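Local coordinates for protein dehydratase, IlvD/Edd family (Caulobacter crescentus, PDB 5OYN) that dehydrates D-xylonate to 2-dehydro-3-deoxy-D-arabinonate, and D-gluconate with similar efficiency, using a [2Fe-2S] cluster and magnesium, at residues L268-A282 / V302-P316. Numbering follows the deposited sequence.
Sequences LTKQAFENAIALVAA and VEITADDWRAAYDIP
I277 lays its CD1 methyl over one face of the W309 indole, 3.7 Å from the centroid of the six-membered ring and close to its normal, a CH-pi contact; a branched aliphatic chain suits this place because its second branch, CG2, reaches the CB of A312 as well. I304 CD1 lies against F273 CB and meets the ring obliquely, as does V302 CG1. Farther along helix 270-282, the small residues A281 and A282 allow close approach: CB of A282 lies 3.7 Å from CG2 of I315, and the CA-H of A282 points to P316 O.

At the other end the contact turns polar. With its CG anti to the backbone N (chi1 166°) and a bend at chi2, K270 runs past V302 CG1, and the length of lysine carries NZ to two acceptors. K270 NZ donates to E303 O, 2.8 Å away and in the carbonyl plane, and forms a salt bridge with D308 OD2 at 2.7 Å, on the syn side but tilted out of the carboxylate plane. The same OD2 takes T305 N on its anti lone pair and T305 OG1 from above the plane, so three donors grip one oxygen. Were D308 an alanine, the K270 ammonium would probably lose its carboxylate mate, and T305 N and OG1 would lose their acceptor. The like-charged OE2 of E274 comes within 3.8 Å of D308 OD1, the two carboxylate planes turned 78° apart, while E274 OE1 is hydrogen-bonded to H352 NE2.

The axes of helices 270-282 and 306-312 cross at -48°, 9.4 Å apart, within the N-terminal dehydratase region and away from the cluster and magnesium sites. Helix 289-299, in the connection between them, touches F273, I304 and W309, while helices 215-225 and 337-347 pack against L279.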
loop_
_atom_site.group_PDB
_atom_site.type_symbol
_atom_site.label_atom_id
_atom_site.label_comp_id
_atom_site.label_asym_id
_atom_site.label_seq_id
_atom_site.Cartn_x
_atom_site.Cartn_y
_atom_site.Cartn_z
ATOM N N LEU A 268 22.262 8.450 -26.625
ATOM C CA LEU A 268 21.395 9.062 -27.630
ATOM C C LEU A 268 22.245 9.818 -28.647
ATOM O O LEU A 268 22.288 11.054 -28.706
ATOM C CB LEU A 268 20.367 9.961 -26.956
ATOM C CG LEU A 268 19.589 9.201 -25.880
ATOM C CD1 LEU A 268 18.838 10.138 -24.981
ATOM C CD2 LEU A 268 18.634 8.208 -26.535
ATOM N N THR A 269 22.950 9.024 -29.445
ATOM C CA THR A 269 23.623 9.497 -30.637
ATOM C C THR A 269 22.640 9.534 -31.798
ATOM O O THR A 269 21.539 8.977 -31.735
ATOM C CB THR A 269 24.789 8.586 -30.995
ATOM O OG1 THR A 269 24.283 7.294 -31.372
ATOM C CG2 THR A 269 25.730 8.438 -29.830
ATOM N N LYS A 270 23.054 10.186 -32.884
ATOM C CA LYS A 270 22.228 10.185 -34.082
ATOM C C LYS A 270 22.003 8.769 -34.588
ATOM O O LYS A 270 20.926 8.466 -35.110
ATOM C CB LYS A 270 22.870 11.057 -35.160
ATOM C CG LYS A 270 22.303 10.878 -36.551
ATOM C CD LYS A 270 21.236 11.916 -36.872
ATOM C CE LYS A 270 20.818 11.847 -38.352
ATOM N NZ LYS A 270 20.251 13.148 -38.858
ATOM N N GLN A 271 22.984 7.881 -34.422
ATOM C CA GLN A 271 22.804 6.514 -34.900
ATOM C C GLN A 271 21.684 5.820 -34.144
ATOM O O GLN A 271 20.896 5.065 -34.734
ATOM C CB GLN A 271 24.093 5.711 -34.752
ATOM C CG GLN A 271 25.360 6.398 -35.196
ATOM C CD GLN A 271 26.361 5.395 -35.726
ATOM O OE1 GLN A 271 26.879 4.557 -34.978
ATOM N NE2 GLN A 271 26.620 5.453 -37.028
ATOM N N ALA A 272 21.615 6.055 -32.825
ATOM C CA ALA A 272 20.565 5.460 -32.010
ATOM C C ALA A 272 19.197 5.935 -32.461
ATOM O O ALA A 272 18.266 5.134 -32.583
ATOM C CB ALA A 272 20.785 5.789 -30.536
ATOM N N PHE A 273 19.055 7.233 -32.727
ATOM C CA PHE A 273 17.779 7.725 -33.232
ATOM C C PHE A 273 17.439 7.118 -34.587
ATOM O O PHE A 273 16.263 6.883 -34.879
ATOM C CB PHE A 273 17.794 9.250 -33.306
ATOM C CG PHE A 273 17.676 9.930 -31.959
ATOM C CD1 PHE A 273 16.433 10.128 -31.367
ATOM C CD2 PHE A 273 18.808 10.381 -31.287
ATOM C CE1 PHE A 273 16.324 10.756 -30.131
ATOM C CE2 PHE A 273 18.708 11.017 -30.047
ATOM C CZ PHE A 273 17.468 11.196 -29.468
ATOM N N GLU A 274 18.440 6.845 -35.426
ATOM C CA GLU A 274 18.151 6.220 -36.713
ATOM C C GLU A 274 17.660 4.786 -36.533
ATOM O O GLU A 274 16.848 4.303 -37.335
ATOM C CB GLU A 274 19.391 6.253 -37.619
ATOM C CG GLU A 274 19.827 7.652 -38.076
ATOM C CD GLU A 274 20.995 7.633 -39.082
ATOM O OE1 GLU A 274 22.023 6.995 -38.771
ATOM O OE2 GLU A 274 20.881 8.250 -40.179
ATOM N N ASN A 275 18.139 4.093 -35.494
ATOM C CA ASN A 275 17.615 2.765 -35.171
ATOM C C ASN A 275 16.142 2.834 -34.783
ATOM O O ASN A 275 15.321 2.027 -35.246
ATOM C CB ASN A 275 18.436 2.141 -34.045
ATOM C CG ASN A 275 19.765 1.620 -34.534
ATOM O OD1 ASN A 275 20.017 1.597 -35.738
ATOM N ND2 ASN A 275 20.623 1.201 -33.613
ATOM N N ALA A 276 15.793 3.804 -33.939
ATOM C CA ALA A 276 14.403 3.973 -33.540
ATOM C C ALA A 276 13.523 4.236 -34.754
ATOM O O ALA A 276 12.495 3.571 -34.945
ATOM C CB ALA A 276 14.285 5.105 -32.515
ATOM N N ILE A 277 13.931 5.194 -35.598
ATOM C CA ILE A 277 13.200 5.507 -36.829
ATOM C C ILE A 277 12.947 4.240 -37.630
ATOM O O ILE A 277 11.840 4.014 -38.135
ATOM C CB ILE A 277 13.973 6.548 -37.668
ATOM C CG1 ILE A 277 14.103 7.871 -36.915
ATOM C CG2 ILE A 277 13.311 6.745 -39.057
ATOM C CD1 ILE A 277 14.217 9.073 -37.822
ATOM N N ALA A 278 13.968 3.394 -37.765
ATOM C CA ALA A 278 13.782 2.177 -38.540
ATOM C C ALA A 278 12.752 1.284 -37.881
ATOM O O ALA A 278 11.854 0.753 -38.551
ATOM C CB ALA A 278 15.110 1.435 -38.703
ATOM N N LEU A 279 12.849 1.133 -36.555
ATOM C CA LEU A 279 11.904 0.289 -35.841
ATOM C C LEU A 279 10.480 0.804 -35.996
ATOM O O LEU A 279 9.557 0.021 -36.264
ATOM C CB LEU A 279 12.285 0.206 -34.372
ATOM C CG LEU A 279 11.168 -0.420 -33.551
ATOM C CD1 LEU A 279 11.208 -1.931 -33.700
ATOM C CD2 LEU A 279 11.357 0.008 -32.143
ATOM N N VAL A 280 10.282 2.117 -35.852
ATOM C CA VAL A 280 8.932 2.660 -35.975
ATOM C C VAL A 280 8.281 2.204 -37.271
ATOM O O VAL A 280 7.104 1.825 -37.290
ATOM C CB VAL A 280 8.952 4.189 -35.879
ATOM C CG1 VAL A 280 7.556 4.731 -36.151
ATOM C CG2 VAL A 280 9.454 4.611 -34.533
ATOM N N ALA A 281 9.043 2.203 -38.372
ATOM C CA ALA A 281 8.437 1.922 -39.670
ATOM C C ALA A 281 8.097 0.445 -39.811
ATOM O O ALA A 281 7.001 0.100 -40.279
ATOM C CB ALA A 281 9.364 2.372 -40.793
ATOM N N ALA A 282 9.022 -0.440 -39.410
ATOM C CA ALA A 282 8.799 -1.881 -39.519
ATOM C C ALA A 282 7.655 -2.364 -38.635
ATOM O O ALA A 282 7.036 -3.393 -38.947
ATOM C CB ALA A 282 10.076 -2.642 -39.152
ATOM N N VAL A 302 20.895 16.562 -31.140
ATOM C CA VAL A 302 20.973 15.829 -32.395
ATOM C C VAL A 302 19.891 16.381 -33.301
ATOM O O VAL A 302 18.800 16.735 -32.836
ATOM C CB VAL A 302 20.802 14.308 -32.202
ATOM C CG1 VAL A 302 20.752 13.595 -33.541
ATOM C CG2 VAL A 302 21.924 13.757 -31.358
ATOM N N GLU A 303 20.202 16.480 -34.591
ATOM C CA GLU A 303 19.319 17.088 -35.574
ATOM C C GLU A 303 18.744 15.976 -36.437
ATOM O O GLU A 303 19.494 15.227 -37.075
ATOM C CB GLU A 303 20.081 18.122 -36.408
ATOM C CG GLU A 303 19.246 18.886 -37.446
ATOM C CD GLU A 303 20.072 19.324 -38.662
ATOM O OE1 GLU A 303 19.516 20.010 -39.551
ATOM O OE2 GLU A 303 21.279 18.986 -38.731
ATOM N N ILE A 304 17.421 15.845 -36.435
ATOM C CA ILE A 304 16.751 14.858 -37.271
ATOM C C ILE A 304 15.896 15.596 -38.278
ATOM O O ILE A 304 14.990 16.352 -37.904
ATOM C CB ILE A 304 15.918 13.863 -36.461
ATOM C CG1 ILE A 304 16.852 13.060 -35.565
ATOM C CG2 ILE A 304 15.168 12.938 -37.407
ATOM C CD1 ILE A 304 16.346 11.703 -35.247
ATOM N N THR A 305 16.176 15.352 -39.551
ATOM C CA THR A 305 15.675 16.119 -40.676
ATOM C C THR A 305 14.712 15.270 -41.486
ATOM O O THR A 305 14.674 14.040 -41.364
ATOM C CB THR A 305 16.845 16.591 -41.553
ATOM O OG1 THR A 305 17.568 15.451 -42.040
ATOM C CG2 THR A 305 17.797 17.450 -40.752
ATOM N N ALA A 306 13.949 15.946 -42.348
ATOM C CA ALA A 306 12.996 15.242 -43.194
ATOM C C ALA A 306 13.666 14.134 -43.995
ATOM O O ALA A 306 13.010 13.148 -44.355
ATOM C CB ALA A 306 12.290 16.234 -44.117
ATOM N N ASP A 307 14.964 14.244 -44.248
ATOM C CA ASP A 307 15.627 13.178 -44.984
ATOM C C ASP A 307 15.852 11.946 -44.122
ATOM O O ASP A 307 15.884 10.825 -44.642
ATOM C CB ASP A 307 16.940 13.688 -45.568
ATOM C CG ASP A 307 16.749 14.308 -46.938
ATOM O OD1 ASP A 307 15.968 13.739 -47.748
ATOM O OD2 ASP A 307 17.366 15.371 -47.188
ATOM N N ASP A 308 15.978 12.129 -42.810
ATOM C CA ASP A 308 16.080 10.974 -41.932
ATOM C C ASP A 308 14.810 10.127 -41.949
ATOM O O ASP A 308 14.889 8.909 -41.753
ATOM C CB ASP A 308 16.424 11.439 -40.529
ATOM C CG ASP A 308 17.798 12.065 -40.465
ATOM O OD1 ASP A 308 18.782 11.342 -40.768
ATOM O OD2 ASP A 308 17.889 13.274 -40.138
ATOM N N TRP A 309 13.647 10.731 -42.227
ATOM C CA TRP A 309 12.422 9.945 -42.363
ATOM C C TRP A 309 12.313 9.279 -43.733
ATOM O O TRP A 309 11.899 8.115 -43.817
ATOM C CB TRP A 309 11.190 10.816 -42.097
ATOM C CG TRP A 309 11.179 11.414 -40.723
ATOM C CD1 TRP A 309 11.407 12.722 -40.400
ATOM C CD2 TRP A 309 10.957 10.728 -39.483
ATOM N NE1 TRP A 309 11.338 12.896 -39.033
ATOM C CE2 TRP A 309 11.065 11.687 -38.448
ATOM C CE3 TRP A 309 10.678 9.396 -39.144
ATOM C CZ2 TRP A 309 10.892 11.356 -37.102
ATOM C CZ3 TRP A 309 10.511 9.071 -37.815
ATOM C CH2 TRP A 309 10.615 10.045 -36.808
ATOM N N ARG A 310 12.655 9.998 -44.817
ATOM C CA ARG A 310 12.659 9.383 -46.150
ATOM C C ARG A 310 13.555 8.158 -46.205
ATOM O O ARG A 310 13.267 7.209 -46.943
ATOM C CB ARG A 310 13.106 10.382 -47.230
ATOM C CG ARG A 310 12.186 11.566 -47.419
ATOM C CD ARG A 310 12.726 12.739 -48.218
ATOM N NE ARG A 310 11.578 13.502 -48.692
ATOM C CZ ARG A 310 11.427 14.811 -48.525
ATOM N NH1 ARG A 310 12.374 15.522 -47.909
ATOM N NH2 ARG A 310 10.322 15.407 -48.979
ATOM N N ALA A 311 14.645 8.167 -45.441
ATOM C CA ALA A 311 15.524 7.006 -45.371
ATOM C C ALA A 311 14.756 5.719 -45.079
ATOM O O ALA A 311 15.040 4.668 -45.674
ATOM C CB ALA A 311 16.587 7.247 -44.300
ATOM N N ALA A 312 13.765 5.790 -44.181
ATOM C CA ALA A 312 13.063 4.627 -43.656
ATOM C C ALA A 312 11.755 4.308 -44.378
ATOM O O ALA A 312 11.104 3.321 -44.029
ATOM C CB ALA A 312 12.786 4.826 -42.164
ATOM N N TYR A 313 11.359 5.094 -45.381
ATOM C CA TYR A 313 10.083 4.850 -46.058
ATOM C C TYR A 313 9.988 3.430 -46.631
ATOM O O TYR A 313 8.924 2.800 -46.566
ATOM C CB TYR A 313 9.871 5.887 -47.165
ATOM C CG TYR A 313 8.609 5.674 -47.981
ATOM C CD1 TYR A 313 7.366 5.569 -47.359
ATOM C CD2 TYR A 313 8.658 5.579 -49.371
ATOM C CE1 TYR A 313 6.214 5.377 -48.096
ATOM C CE2 TYR A 313 7.509 5.378 -50.117
ATOM C CZ TYR A 313 6.290 5.283 -49.474
ATOM O OH TYR A 313 5.137 5.085 -50.195
ATOM N N ASP A 314 11.076 2.913 -47.208
ATOM C CA ASP A 314 11.039 1.617 -47.877
ATOM C C ASP A 314 11.307 0.451 -46.929
ATOM O O ASP A 314 11.793 -0.601 -47.373
ATOM C CB ASP A 314 12.030 1.586 -49.042
ATOM C CG ASP A 314 13.483 1.684 -48.586
ATOM O OD1 ASP A 314 13.735 1.897 -47.371
ATOM O OD2 ASP A 314 14.377 1.553 -49.457
ATOM N N ILE A 315 11.034 0.630 -45.642
ATOM C CA ILE A 315 11.019 -0.489 -44.697
ATOM C C ILE A 315 9.670 -1.196 -44.804
ATOM O O ILE A 315 8.623 -0.527 -44.734
ATOM C CB ILE A 315 11.259 0.007 -43.279
ATOM C CG1 ILE A 315 12.563 0.815 -43.197
ATOM C CG2 ILE A 315 11.249 -1.173 -42.306
ATOM C CD1 ILE A 315 13.780 0.015 -42.827
ATOM N N PRO A 316 9.636 -2.514 -44.984
ATOM C CA PRO A 316 8.347 -3.215 -44.999
ATOM C C PRO A 316 7.759 -3.325 -43.595
ATOM O O PRO A 316 8.460 -3.248 -42.579
ATOM C CB PRO A 316 8.692 -4.596 -45.560
ATOM C CG PRO A 316 10.139 -4.805 -45.209
ATOM C CD PRO A 316 10.785 -3.429 -45.101
#